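Local coordinates for N-terminal acetyltransferase-like protein (Chaetomium thermophilum, PDB 5NNP) that probably acts as the TPR-repeat auxiliary subunit of an N-terminal acetyltransferase A-type complex, holding a catalytic partner that modifies protein N termini, at residues A275-A278 against V279-Y283; K294-P297 against L298-L301; P405-V408 against D409-M412; A701-K704 against N705-K708. All blocks are in the same frame, centred on the assembly; numbering follows the deposited sequence.

Interaction 1: A275-A278 against V279-Y283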
ATOM      1  N   ALA A 275      22.022  23.396 -22.246  1.00 65.34           N
ATOM      2  CA  ALA A 275      22.656  23.509 -20.930  1.00 62.03           C
ATOM      3  C   ALA A 275      22.210  22.384 -20.009  1.00 68.50           C
ATOM      4  O   ALA A 275      22.957  21.953 -19.132  1.00 73.86           O
ATOM      5  CB  ALA A 275      22.348  24.847 -20.296  1.00 60.68           C
ATOM      6  N   GLN A 276      20.981  21.921 -20.207  1.00 63.13           N
ATOM      7  CA  GLN A 276      20.454  20.814 -19.437  1.00 59.06           C
ATOM      8  C   GLN A 276      21.073  19.488 -19.857  1.00 63.57           C
ATOM      9  O   GLN A 276      21.366  18.633 -19.019  1.00 71.11           O
ATOM     10  CB  GLN A 276      18.942  20.719 -19.590  1.00 61.62           C
ATOM     11  CG  GLN A 276      18.164  21.965 -19.277  1.00 59.10           C
ATOM     12  CD  GLN A 276      16.699  21.646 -19.101  1.00 61.43           C
ATOM     13  OE1 GLN A 276      16.331  20.887 -18.209  1.00 64.68           O
ATOM     14  NE2 GLN A 276      15.857  22.193 -19.969  1.00 64.87           N
ATOM     15  N   LYS A 277      21.238  19.292 -21.158  1.00 60.42           N
ATOM     16  CA  LYS A 277      21.725  18.010 -21.625  1.00 62.27           C
ATOM     17  C   LYS A 277      23.145  17.770 -21.141  1.00 64.14           C
ATOM     18  O   LYS A 277      23.548  16.624 -20.921  1.00 60.88           O
ATOM     19  CB  LYS A 277      21.677  17.908 -23.149  1.00 63.76           C
ATOM     20  CG  LYS A 277      22.034  16.505 -23.639  1.00 65.20           C
ATOM     21  CD  LYS A 277      21.749  16.312 -25.106  1.00 70.47           C
ATOM     22  CE  LYS A 277      22.211  14.943 -25.560  1.00 75.41           C
ATOM     23  NZ  LYS A 277      21.471  13.866 -24.856  1.00 75.95           N
ATOM     24  N   ALA A 278      23.895  18.856 -20.983  1.00 64.11           N
ATOM     25  CA  ALA A 278      25.273  18.784 -20.513  1.00 61.39           C
ATOM     26  C   ALA A 278      25.344  18.105 -19.141  1.00 65.17           C
ATOM     27  O   ALA A 278      26.176  17.225 -18.897  1.00 65.16           O
ATOM     28  CB  ALA A 278      25.880  20.176 -20.454  1.00 55.46           C
ATOM     29  N   VAL A 279      24.462  18.521 -18.242  1.00 56.96           N
ATOM     30  CA  VAL A 279      24.361  17.867 -16.955  1.00 53.56           C
ATOM     31  C   VAL A 279      24.106  16.367 -17.143  1.00 50.97           C
ATOM     32  O   VAL A 279      24.790  15.533 -16.556  1.00 52.26           O
ATOM     33  CB  VAL A 279      23.233  18.470 -16.099  1.00 52.23           C
ATOM     34  CG1 VAL A 279      23.173  17.784 -14.748  1.00 44.71           C
ATOM     35  CG2 VAL A 279      23.428  19.958 -15.938  1.00 49.09           C
ATOM     36  N   TYR A 280      23.120  16.029 -17.968  1.00 48.99           N
ATOM     37  CA  TYR A 280      22.767  14.626 -18.189  1.00 51.79           C
ATOM     38  C   TYR A 280      23.873  13.841 -18.882  1.00 54.52           C
ATOM     39  O   TYR A 280      24.162  12.706 -18.512  1.00 52.18           O
ATOM     40  CB  TYR A 280      21.479  14.520 -18.998  1.00 48.07           C
ATOM     41  CG  TYR A 280      20.263  14.906 -18.206  1.00 53.65           C
ATOM     42  CD1 TYR A 280      19.784  16.213 -18.221  1.00 60.47           C
ATOM     43  CD2 TYR A 280      19.606  13.975 -17.413  1.00 50.53           C
ATOM     44  CE1 TYR A 280      18.670  16.573 -17.483  1.00 55.30           C
ATOM     45  CE2 TYR A 280      18.492  14.322 -16.676  1.00 47.27           C
ATOM     46  CZ  TYR A 280      18.028  15.623 -16.716  1.00 50.84           C
ATOM     47  OH  TYR A 280      16.918  15.976 -15.986  1.00 56.93           O
ATOM     48  N   ASP A 281      24.493  14.441 -19.888  1.00 57.99           N
ATOM     49  CA  ASP A 281      25.568  13.762 -20.602  1.00 61.33           C
ATOM     50  C   ASP A 281      26.701  13.453 -19.637  1.00 56.52           C
ATOM     51  O   ASP A 281      27.341  12.406 -19.719  1.00 62.78           O
ATOM     52  CB  ASP A 281      26.073  14.608 -21.780  1.00 58.51           C
ATOM     53  CG  ASP A 281      25.060  14.704 -22.901  1.00 60.68           C
ATOM     54  OD1 ASP A 281      24.188  13.820 -22.987  1.00 62.98           O
ATOM     55  OD2 ASP A 281      25.131  15.655 -23.701  1.00 72.89           O
ATOM     56  N   GLU A 282      26.930  14.365 -18.706  1.00 50.17           N
ATOM     57  CA  GLU A 282      27.996  14.183 -17.746  1.00 51.21           C
ATOM     58  C   GLU A 282      27.818  12.907 -16.937  1.00 52.23           C
ATOM     59  O   GLU A 282      28.771  12.156 -16.766  1.00 60.63           O
ATOM     60  CB  GLU A 282      28.076  15.382 -16.819  1.00 60.70           C
ATOM     61  CG  GLU A 282      29.184  15.271 -15.814  1.00 68.70           C
ATOM     62  CD  GLU A 282      29.253  16.471 -14.919  1.00 74.18           C
ATOM     63  OE1 GLU A 282      29.181  17.599 -15.453  1.00 83.93           O
ATOM     64  OE2 GLU A 282      29.369  16.282 -13.688  1.00 74.72           O
ATOM     65  N   TYR A 283      26.603  12.643 -16.456  1.00 50.98           N
ATOM     66  CA  TYR A 283      26.373  11.432 -15.668  1.00 45.77           C
ATOM     67  C   TYR A 283      26.255  10.199 -16.546  1.00 49.44           C
ATOM     68  O   TYR A 283      26.565   9.103 -16.100  1.00 49.56           O
ATOM     69  CB  TYR A 283      25.148  11.599 -14.759  1.00 40.67           C
ATOM     70  CG  TYR A 283      25.518  12.497 -13.591  1.00 54.08           C
ATOM     71  CD1 TYR A 283      26.087  11.973 -12.437  1.00 44.85           C
ATOM     72  CD2 TYR A 283      25.378  13.871 -13.678  1.00 41.79           C
ATOM     73  CE1 TYR A 283      26.463  12.785 -11.402  1.00 47.47           C
ATOM     74  CE2 TYR A 283      25.750  14.681 -12.652  1.00 42.06           C
ATOM     75  CZ  TYR A 283      26.295  14.146 -11.514  1.00 49.54           C
ATOM     76  OH  TYR A 283      26.673  14.985 -10.481  1.00 49.68           O
TER
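K277 and D281, four residues apart on one helix, meet both through their side chains and through the backbone. The amide D281 N donates to K277 O at 2.6 Å. Beside this backbone bond, K277 NZ forms a weak salt bridge to D281 OD1 at 3.3 Å. The lysine chain leaves with CG anti to the backbone N (chi1 -173°) and stays extended to CE; the final bend at chi4 (63°) then turns NZ toward the carboxylate. The other oxygen, D281 OD2, lies against the aliphatic stem, 3.2 Å from K277 CG. Both bonds belong to the i to i+4 pattern of helix 273-286, which packs on helix 256-265 in an all-helical family of the TPR clan: V279 touches L262, and Y280 stacks on Y259. Carbonyl A278 O is satisfied by E282 N at 3.0 Å. Q276 O receives a weak bond from Y280 N at 3.3 Å, although its N-H...O angle of 165° is straight; the same oxygen lies at the edge of the Y280 ring, near its plane, 3.0 Å from Y280 CD1. Toward the helix start, A275 N donates to D272 OD1, while A275 O lies 3.8 Å from V279 CG2.

Interaction 2: K294-P297 against L298-L301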
ATOM      1  N   LYS A 294      20.415   8.720 -20.128  1.00 49.66           N
ATOM      2  CA  LYS A 294      20.249   8.784 -21.582  1.00 53.60           C
ATOM      3  C   LYS A 294      18.828   9.150 -21.980  1.00 48.19           C
ATOM      4  O   LYS A 294      18.619   9.832 -22.981  1.00 53.28           O
ATOM      5  CB  LYS A 294      20.610   7.450 -22.241  1.00 57.62           C
ATOM      6  CG  LYS A 294      22.039   6.997 -22.038  1.00 60.72           C
ATOM      7  CD  LYS A 294      22.235   5.583 -22.581  1.00 56.78           C
ATOM      8  CE  LYS A 294      23.705   5.237 -22.709  1.00 50.75           C
ATOM      9  NZ  LYS A 294      24.343   4.997 -21.381  1.00 50.15           N
ATOM     10  N   ARG A 295      17.861   8.676 -21.199  1.00 48.80           N
ATOM     11  CA  ARG A 295      16.443   8.714 -21.570  1.00 51.77           C
ATOM     12  C   ARG A 295      15.748  10.024 -21.214  1.00 56.97           C
ATOM     13  O   ARG A 295      14.916  10.520 -21.975  1.00 60.52           O
ATOM     14  CB  ARG A 295      15.690   7.568 -20.894  1.00 42.24           C
ATOM     15  CG  ARG A 295      14.217   7.536 -21.236  1.00 46.98           C
ATOM     16  CD  ARG A 295      13.474   6.566 -20.333  1.00 64.05           C
ATOM     17  NE  ARG A 295      13.105   7.143 -19.035  1.00 76.05           N
ATOM     18  CZ  ARG A 295      13.809   7.013 -17.910  1.00 76.39           C
ATOM     19  NH1 ARG A 295      13.377   7.577 -16.787  1.00 80.75           N
ATOM     20  NH2 ARG A 295      14.943   6.324 -17.896  1.00 66.70           N
ATOM     21  N   LEU A 296      16.088  10.559 -20.043  1.00 55.32           N
ATOM     22  CA  LEU A 296      15.440  11.745 -19.488  1.00 47.72           C
ATOM     23  C   LEU A 296      15.497  12.977 -20.406  1.00 47.81           C
ATOM     24  O   LEU A 296      14.483  13.653 -20.571  1.00 45.34           O
ATOM     25  CB  LEU A 296      16.044  12.064 -18.114  1.00 41.64           C
ATOM     26  CG  LEU A 296      15.489  11.134 -17.030  1.00 43.13           C
ATOM     27  CD1 LEU A 296      16.205  11.253 -15.686  1.00 37.26           C
ATOM     28  CD2 LEU A 296      14.005  11.387 -16.862  1.00 39.00           C
ATOM     29  N   PRO A 297      16.667  13.261 -21.017  1.00 51.58           N
ATOM     30  CA  PRO A 297      16.816  14.374 -21.974  1.00 53.17           C
ATOM     31  C   PRO A 297      15.800  14.373 -23.113  1.00 60.59           C
ATOM     32  O   PRO A 297      15.657  15.388 -23.793  1.00 69.00           O
ATOM     33  CB  PRO A 297      18.224  14.165 -22.531  1.00 50.38           C
ATOM     34  CG  PRO A 297      18.963  13.510 -21.406  1.00 47.07           C
ATOM     35  CD  PRO A 297      17.961  12.609 -20.739  1.00 47.81           C
ATOM     36  N   LEU A 298      15.112  13.257 -23.328  1.00 56.93           N
ATOM     37  CA  LEU A 298      14.095  13.207 -24.369  1.00 61.59           C
ATOM     38  C   LEU A 298      12.822  13.896 -23.904  1.00 59.84           C
ATOM     39  O   LEU A 298      11.884  14.057 -24.677  1.00 60.74           O
ATOM     40  CB  LEU A 298      13.785  11.759 -24.773  1.00 64.75           C
ATOM     41  CG  LEU A 298      14.932  10.884 -25.293  1.00 63.33           C
ATOM     42  CD1 LEU A 298      14.479   9.428 -25.453  1.00 45.56           C
ATOM     43  CD2 LEU A 298      15.524  11.436 -26.588  1.00 48.20           C
ATOM     44  N   ASN A 299      12.782  14.295 -22.637  1.00 61.30           N
ATOM     45  CA  ASN A 299      11.610  14.995 -22.118  1.00 64.33           C
ATOM     46  C   ASN A 299      11.563  16.454 -22.568  1.00 69.90           C
ATOM     47  O   ASN A 299      10.501  16.962 -22.919  1.00 82.60           O
ATOM     48  CB  ASN A 299      11.564  14.912 -20.595  1.00 56.47           C
ATOM     49  CG  ASN A 299      11.193  13.534 -20.106  1.00 61.79           C
ATOM     50  OD1 ASN A 299      10.505  12.790 -20.805  1.00 67.39           O
ATOM     51  ND2 ASN A 299      11.647  13.176 -18.903  1.00 59.48           N
ATOM     52  N   PHE A 300      12.719  17.113 -22.580  1.00 63.42           N
ATOM     53  CA  PHE A 300      12.788  18.540 -22.904  1.00 58.70           C
ATOM     54  C   PHE A 300      13.488  18.810 -24.231  1.00 63.91           C
ATOM     55  O   PHE A 300      13.426  19.924 -24.755  1.00 63.92           O
ATOM     56  CB  PHE A 300      13.512  19.291 -21.797  1.00 50.33           C
ATOM     57  CG  PHE A 300      14.881  18.749 -21.507  1.00 53.87           C
ATOM     58  CD1 PHE A 300      15.985  19.189 -22.226  1.00 57.70           C
ATOM     59  CD2 PHE A 300      15.064  17.786 -20.525  1.00 52.85           C
ATOM     60  CE1 PHE A 300      17.251  18.683 -21.962  1.00 60.70           C
ATOM     61  CE2 PHE A 300      16.334  17.276 -20.254  1.00 53.47           C
ATOM     62  CZ  PHE A 300      17.425  17.724 -20.978  1.00 54.88           C
ATOM     63  N   LEU A 301      14.175  17.807 -24.767  1.00 65.20           N
ATOM     64  CA  LEU A 301      14.764  17.962 -26.094  1.00 66.69           C
ATOM     65  C   LEU A 301      13.662  18.082 -27.139  1.00 65.14           C
ATOM     66  O   LEU A 301      12.561  17.559 -26.970  1.00 73.35           O
ATOM     67  CB  LEU A 301      15.691  16.795 -26.431  1.00 66.76           C
ATOM     68  CG  LEU A 301      17.112  16.873 -25.876  1.00 53.64           C
ATOM     69  CD1 LEU A 301      17.868  15.599 -26.185  1.00 51.64           C
ATOM     70  CD2 LEU A 301      17.831  18.071 -26.440  1.00 54.77           C
TER
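R295 O and L296 O accept from L298 N at 3.1 Å and from N299 N at 2.8 Å, so two successive bonds span three residues, the spacing of 3-10 turns. In both, the donor stands above the carbonyl plane. A wider step follows, L301 N to P297 O at 3.0 Å, after which L301 adopts an extended psi of 151° and the chain straightens. P297, whose nitrogen carries no hydrogen, contributes its carbonyl and its ring carbons instead. F300 covers it: with CG held between the backbone N and the carbonyl carbon (chi1 56°), the phenyl ring folds back and turns one face to P297 O, which sits 3.9 Å above the ring plane over its centre. P297 CB also meets F300 CZ at 4.0 Å and L301 CD1 at 3.9 Å. Beside this, L296 CD2 approaches N299 ND2 at 3.6 Å, while N299 OD1 has a weak bond to H331. R295 pairs with D291 and packs on a side chain of another protein chain. The turn thus bridges two helices, with L296 and P297 against Y280 of helix 273-286, and L298 against F306 and T309 of helix 303-320.

Interaction 3: P405-V408 against D409-M412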
ATOM      1  N   PRO A 405       8.511 -16.899 -33.895  1.00 41.14           N
ATOM      2  CA  PRO A 405       7.220 -17.572 -33.669  1.00 45.16           C
ATOM      3  C   PRO A 405       6.992 -18.044 -32.242  1.00 51.12           C
ATOM      4  O   PRO A 405       5.863 -18.375 -31.886  1.00 53.99           O
ATOM      5  CB  PRO A 405       7.283 -18.790 -34.599  1.00 35.25           C
ATOM      6  CG  PRO A 405       8.409 -18.515 -35.543  1.00 36.72           C
ATOM      7  CD  PRO A 405       9.379 -17.660 -34.805  1.00 46.73           C
ATOM      8  N   LYS A 406       8.047 -18.116 -31.446  1.00 48.00           N
ATOM      9  CA  LYS A 406       7.904 -18.610 -30.087  1.00 43.12           C
ATOM     10  C   LYS A 406       7.990 -17.480 -29.091  1.00 40.20           C
ATOM     11  O   LYS A 406       8.089 -17.707 -27.895  1.00 44.32           O
ATOM     12  CB  LYS A 406       8.968 -19.648 -29.786  1.00 46.23           C
ATOM     13  CG  LYS A 406       8.766 -20.959 -30.524  1.00 45.56           C
ATOM     14  CD  LYS A 406       9.947 -21.868 -30.273  1.00 47.64           C
ATOM     15  CE  LYS A 406       9.791 -23.198 -30.966  1.00 58.95           C
ATOM     16  NZ  LYS A 406      10.957 -24.064 -30.651  1.00 64.35           N
ATOM     17  N   ASN A 407       7.953 -16.258 -29.603  1.00 41.94           N
ATOM     18  CA  ASN A 407       8.065 -15.081 -28.760  1.00 43.33           C
ATOM     19  C   ASN A 407       6.785 -14.793 -27.999  1.00 42.98           C
ATOM     20  O   ASN A 407       5.776 -14.412 -28.591  1.00 45.85           O
ATOM     21  CB  ASN A 407       8.430 -13.861 -29.593  1.00 43.71           C
ATOM     22  CG  ASN A 407       8.845 -12.690 -28.740  1.00 41.07           C
ATOM     23  OD1 ASN A 407       8.068 -12.182 -27.916  1.00 32.04           O
ATOM     24  ND2 ASN A 407      10.080 -12.245 -28.934  1.00 36.83           N
ATOM     25  N   VAL A 408       6.845 -14.952 -26.682  1.00 43.73           N
ATOM     26  CA  VAL A 408       5.700 -14.709 -25.811  1.00 44.15           C
ATOM     27  C   VAL A 408       5.164 -13.278 -25.922  1.00 42.96           C
ATOM     28  O   VAL A 408       3.955 -13.072 -26.049  1.00 45.61           O
ATOM     29  CB  VAL A 408       6.056 -15.000 -24.332  1.00 43.55           C
ATOM     30  CG1 VAL A 408       4.943 -14.559 -23.414  1.00 31.06           C
ATOM     31  CG2 VAL A 408       6.361 -16.495 -24.139  1.00 40.21           C
ATOM     32  N   ASP A 409       6.050 -12.289 -25.873  1.00 36.09           N
ATOM     33  CA  ASP A 409       5.614 -10.887 -25.904  1.00 33.80           C
ATOM     34  C   ASP A 409       4.977 -10.508 -27.219  1.00 35.55           C
ATOM     35  O   ASP A 409       4.057  -9.696 -27.269  1.00 40.41           O
ATOM     36  CB  ASP A 409       6.781  -9.953 -25.643  1.00 38.20           C
ATOM     37  CG  ASP A 409       7.330 -10.101 -24.264  1.00 41.29           C
ATOM     38  OD1 ASP A 409       6.518 -10.155 -23.321  1.00 40.48           O
ATOM     39  OD2 ASP A 409       8.570 -10.179 -24.132  1.00 50.18           O
ATOM     40  N   PHE A 410       5.478 -11.085 -28.298  1.00 41.53           N
ATOM     41  CA  PHE A 410       4.881 -10.847 -29.602  1.00 39.36           C
ATOM     42  C   PHE A 410       3.416 -11.293 -29.589  1.00 44.86           C
ATOM     43  O   PHE A 410       2.532 -10.506 -29.900  1.00 54.72           O
ATOM     44  CB  PHE A 410       5.683 -11.557 -30.694  1.00 36.49           C
ATOM     45  CG  PHE A 410       7.044 -10.959 -30.933  1.00 35.99           C
ATOM     46  CD1 PHE A 410       7.496  -9.885 -30.164  1.00 34.05           C
ATOM     47  CD2 PHE A 410       7.873 -11.463 -31.922  1.00 36.34           C
ATOM     48  CE1 PHE A 410       8.751  -9.327 -30.371  1.00 30.86           C
ATOM     49  CE2 PHE A 410       9.124 -10.913 -32.141  1.00 37.58           C
ATOM     50  CZ  PHE A 410       9.565  -9.838 -31.362  1.00 39.34           C
ATOM     51  N   HIS A 411       3.145 -12.531 -29.184  1.00 41.04           N
ATOM     52  CA  HIS A 411       1.766 -13.019 -29.181  1.00 37.68           C
ATOM     53  C   HIS A 411       0.892 -12.262 -28.172  1.00 39.40           C
ATOM     54  O   HIS A 411      -0.307 -12.088 -28.394  1.00 42.85           O
ATOM     55  CB  HIS A 411       1.723 -14.523 -28.895  1.00 28.16           C
ATOM     56  CG  HIS A 411       2.325 -15.357 -29.981  1.00 34.78           C
ATOM     57  ND1 HIS A 411       1.613 -15.765 -31.088  1.00 38.31           N
ATOM     58  CD2 HIS A 411       3.580 -15.842 -30.142  1.00 36.47           C
ATOM     59  CE1 HIS A 411       2.399 -16.473 -31.881  1.00 35.33           C
ATOM     60  NE2 HIS A 411       3.596 -16.535 -31.328  1.00 39.12           N
ATOM     61  N   MET A 412       1.500 -11.810 -27.080  1.00 38.47           N
ATOM     62  CA  MET A 412       0.787 -11.076 -26.042  1.00 33.71           C
ATOM     63  C   MET A 412       0.218  -9.786 -26.605  1.00 42.26           C
ATOM     64  O   MET A 412      -0.947  -9.459 -26.390  1.00 47.52           O
ATOM     65  CB  MET A 412       1.712 -10.770 -24.871  1.00 26.33           C
ATOM     66  CG  MET A 412       1.052  -9.963 -23.807  1.00 30.26           C
ATOM     67  SD  MET A 412       2.071  -9.696 -22.333  1.00 59.46           S
ATOM     68  CE  MET A 412       3.601  -9.086 -23.036  1.00 33.80           C
TER
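N407 lays its carboxamide flat over the F410 ring: the two planes are 4° apart, and N407 CG stands 3.3 Å above the centre of the ring. ND2 extends over the far end, 3.5 Å from F410 CZ, and is bonded to D404 OD2, a partner that helps fix the rotation of the amide. At the near end N407 OD1 accepts from F410 N at 2.8 Å, with an N-H...O angle of 158° and the donor above the carbonyl plane. The chi1 of -168° points CG opposite the amide nitrogen and swings the carboxamide forward over the first turn, where one group both caps the helix and stacks. This is an N-cap: N407 closes the loop between helix 390-403 and helix 408-421, at the end of a predicted TPR repeat. The regular ladder starts at once, with H411 N to N407 O at 3.3 Å and M412 N to V408 O at 2.9 Å. A longer-reaching brace comes from the H411 ring, whose NE2 donates to P405 O at 3.0 Å; the acceptor lies near the ring plane, although the donor is well above the plane of the carbonyl. The imidazole meets Y433 edge-to-face, and ND1 has a weak bond to a glycerol probably from the crystallisation liquor. D409 OD1 forms a salt bridge with a basic side chain of another protein chain.

Interaction 4: A701-K704 against N705-K708. Unlike the reference sequence in segment 705-708: K708 (reference Asn).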
ATOM      1  N   ALA A 701     -19.096  20.164  -8.088  1.00 62.54           N
ATOM      2  CA  ALA A 701     -17.907  20.960  -7.855  1.00 58.08           C
ATOM      3  C   ALA A 701     -16.741  20.375  -8.635  1.00 66.22           C
ATOM      4  O   ALA A 701     -15.805  21.086  -8.976  1.00 72.86           O
ATOM      5  CB  ALA A 701     -17.591  21.030  -6.384  1.00 49.19           C
ATOM      6  N   ILE A 702     -16.806  19.078  -8.926  1.00 66.86           N
ATOM      7  CA  ILE A 702     -15.756  18.416  -9.699  1.00 63.53           C
ATOM      8  C   ILE A 702     -15.938  18.597 -11.216  1.00 71.97           C
ATOM      9  O   ILE A 702     -14.984  18.896 -11.931  1.00 66.53           O
ATOM     10  CB  ILE A 702     -15.694  16.917  -9.377  1.00 56.10           C
ATOM     11  CG1 ILE A 702     -15.612  16.709  -7.859  1.00 56.31           C
ATOM     12  CG2 ILE A 702     -14.514  16.268 -10.093  1.00 44.41           C
ATOM     13  CD1 ILE A 702     -15.528  15.242  -7.424  1.00 48.14           C
ATOM     14  N   ASP A 703     -17.161  18.405 -11.705  1.00 76.44           N
ATOM     15  CA  ASP A 703     -17.464  18.629 -13.115  1.00 74.95           C
ATOM     16  C   ASP A 703     -18.847  19.241 -13.241  1.00 76.47           C
ATOM     17  O   ASP A 703     -19.846  18.522 -13.299  1.00 76.89           O
ATOM     18  CB  ASP A 703     -17.381  17.321 -13.912  1.00 80.28           C
ATOM     19  CG  ASP A 703     -17.317  17.547 -15.423  1.00 85.05           C
ATOM     20  OD1 ASP A 703     -17.669  18.656 -15.887  1.00 91.33           O
ATOM     21  OD2 ASP A 703     -16.921  16.607 -16.149  1.00 78.47           O
ATOM     22  N   LYS A 704     -18.893  20.569 -13.271  1.00 78.29           N
ATOM     23  CA  LYS A 704     -20.144  21.311 -13.424  1.00 79.88           C
ATOM     24  C   LYS A 704     -21.044  20.740 -14.521  1.00 79.28           C
ATOM     25  O   LYS A 704     -22.232  20.534 -14.297  1.00 81.45           O
ATOM     26  CB  LYS A 704     -19.850  22.789 -13.713  1.00 83.05           C
ATOM     27  CG  LYS A 704     -21.083  23.632 -14.004  1.00 86.55           C
ATOM     28  CD  LYS A 704     -20.731  25.108 -14.182  1.00 88.78           C
ATOM     29  CE  LYS A 704     -21.959  25.964 -14.527  1.00 92.23           C
ATOM     30  NZ  LYS A 704     -22.371  25.873 -15.964  1.00 93.66           N
ATOM     31  N   ASN A 705     -20.479  20.458 -15.691  1.00 81.01           N
ATOM     32  CA  ASN A 705     -21.299  20.065 -16.841  1.00 82.53           C
ATOM     33  C   ASN A 705     -21.295  18.573 -17.159  1.00 75.20           C
ATOM     34  O   ASN A 705     -21.701  18.168 -18.244  1.00 81.20           O
ATOM     35  CB  ASN A 705     -20.859  20.841 -18.081  1.00 83.24           C
ATOM     36  CG  ASN A 705     -20.906  22.336 -17.873  1.00 88.98           C
ATOM     37  OD1 ASN A 705     -19.877  22.970 -17.642  1.00 90.86           O
ATOM     38  ND2 ASN A 705     -22.105  22.911 -17.943  1.00 94.10           N
ATOM     39  N   HIS A 706     -20.841  17.759 -16.218  1.00 68.22           N
ATOM     40  CA  HIS A 706     -20.972  16.314 -16.344  1.00 73.47           C
ATOM     41  C   HIS A 706     -22.430  15.930 -16.574  1.00 82.05           C
ATOM     42  O   HIS A 706     -23.313  16.368 -15.839  1.00 89.70           O
ATOM     43  CB  HIS A 706     -20.434  15.631 -15.091  1.00 74.17           C
ATOM     44  CG  HIS A 706     -20.376  14.137 -15.183  1.00 72.79           C
ATOM     45  ND1 HIS A 706     -21.495  13.355 -15.387  1.00 77.07           N
ATOM     46  CD2 HIS A 706     -19.332  13.281 -15.070  1.00 59.04           C
ATOM     47  CE1 HIS A 706     -21.139  12.081 -15.399  1.00 70.09           C
ATOM     48  NE2 HIS A 706     -19.835  12.012 -15.208  1.00 58.77           N
ATOM     49  N   PRO A 707     -22.686  15.107 -17.603  1.00 83.55           N
ATOM     50  CA  PRO A 707     -24.057  14.770 -18.016  1.00 79.92           C
ATOM     51  C   PRO A 707     -24.882  14.160 -16.885  1.00 76.27           C
ATOM     52  O   PRO A 707     -26.074  14.442 -16.783  1.00 73.60           O
ATOM     53  CB  PRO A 707     -23.844  13.752 -19.142  1.00 73.94           C
ATOM     54  CG  PRO A 707     -22.457  14.019 -19.635  1.00 73.99           C
ATOM     55  CD  PRO A 707     -21.674  14.430 -18.430  1.00 76.29           C
ATOM     56  N   LYS A 708     -24.251  13.342 -16.046  1.00 74.11           N
ATOM     57  CA  LYS A 708     -24.963  12.676 -14.960  1.00 71.76           C
ATOM     58  C   LYS A 708     -25.342  13.661 -13.856  1.00 69.22           C
ATOM     59  O   LYS A 708     -26.447  13.586 -13.316  1.00 66.84           O
ATOM     60  CB  LYS A 708     -24.124  11.530 -14.379  1.00 72.77           C
ATOM     61  CG  LYS A 708     -24.714  10.132 -14.592  1.00 73.81           C
ATOM     62  CD  LYS A 708     -26.114  10.002 -13.988  1.00 75.46           C
ATOM     63  CE  LYS A 708     -26.668   8.590 -14.147  1.00 74.71           C
ATOM     64  NZ  LYS A 708     -28.139   8.518 -13.881  1.00 78.41           N
TER
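H706 N donates to D703 O at 3.2 Å, the shorter of the two hydrogen bonds between 701-704 and 705-708. The donor stands well out of the carbonyl plane, and the pair closes a type I beta turn over D703, K704, N705 and H706. The D703 carboxylate adds a second, weaker tie: OD1 accepts from N705 N at 3.3 Å with an N-H...O angle of only 131°, a weak bond of the Asx-turn type. With chi1 at -165°, the carboxylate is directed away from the residue's own nitrogen and forward over the turn; this also sets D703 CG 3.7 Å from H706 CB. The two side chains cross at about a right angle, and the carboxylate and imidazole planes are 86° apart, so they are not stacked; the closest approach is of D703 CB and CG to H706 CB. Within the turn, K704 and N705 run side by side, pointing the same way, with K704 NZ 3.6 Å from N705 ND2. H706 is also the N-cap of helix 707-723: its ND1 accepts from K708 N at 2.8 Å, with the donor in the ring plane. K708, which differs from the reference sequence, sends NZ to E711. D703 touches I673 and H706 touches I677, both on helix 673-685. The use of ND1 as an acceptor is consistent with a neutral ring protonated on NE2, which is in any case 5.5 Å from D703 OD2.

In chain order the four contacts run from interaction 1 to interaction 4, in a chain that is mostly helix and has no strand. Interactions 1 and 2 are neighbours, with centres 10 Å apart: Y280 of helix 273-286 packs on L296, P297 and F300, so the helix and the turn after helix 292-295 form one packed unit. Interaction 3, at the start of helix 408-421, has its centre 30 Å from that of interaction 2, without touching it. Interaction 4 joins helix 689-702 to helix 707-723. Its centre is 37 to 45 Å from the others. Interactions 2, 3 and 4 each touch another protein chain. Local contacts spread along this helical-repeat chain thus set its turns and helix starts.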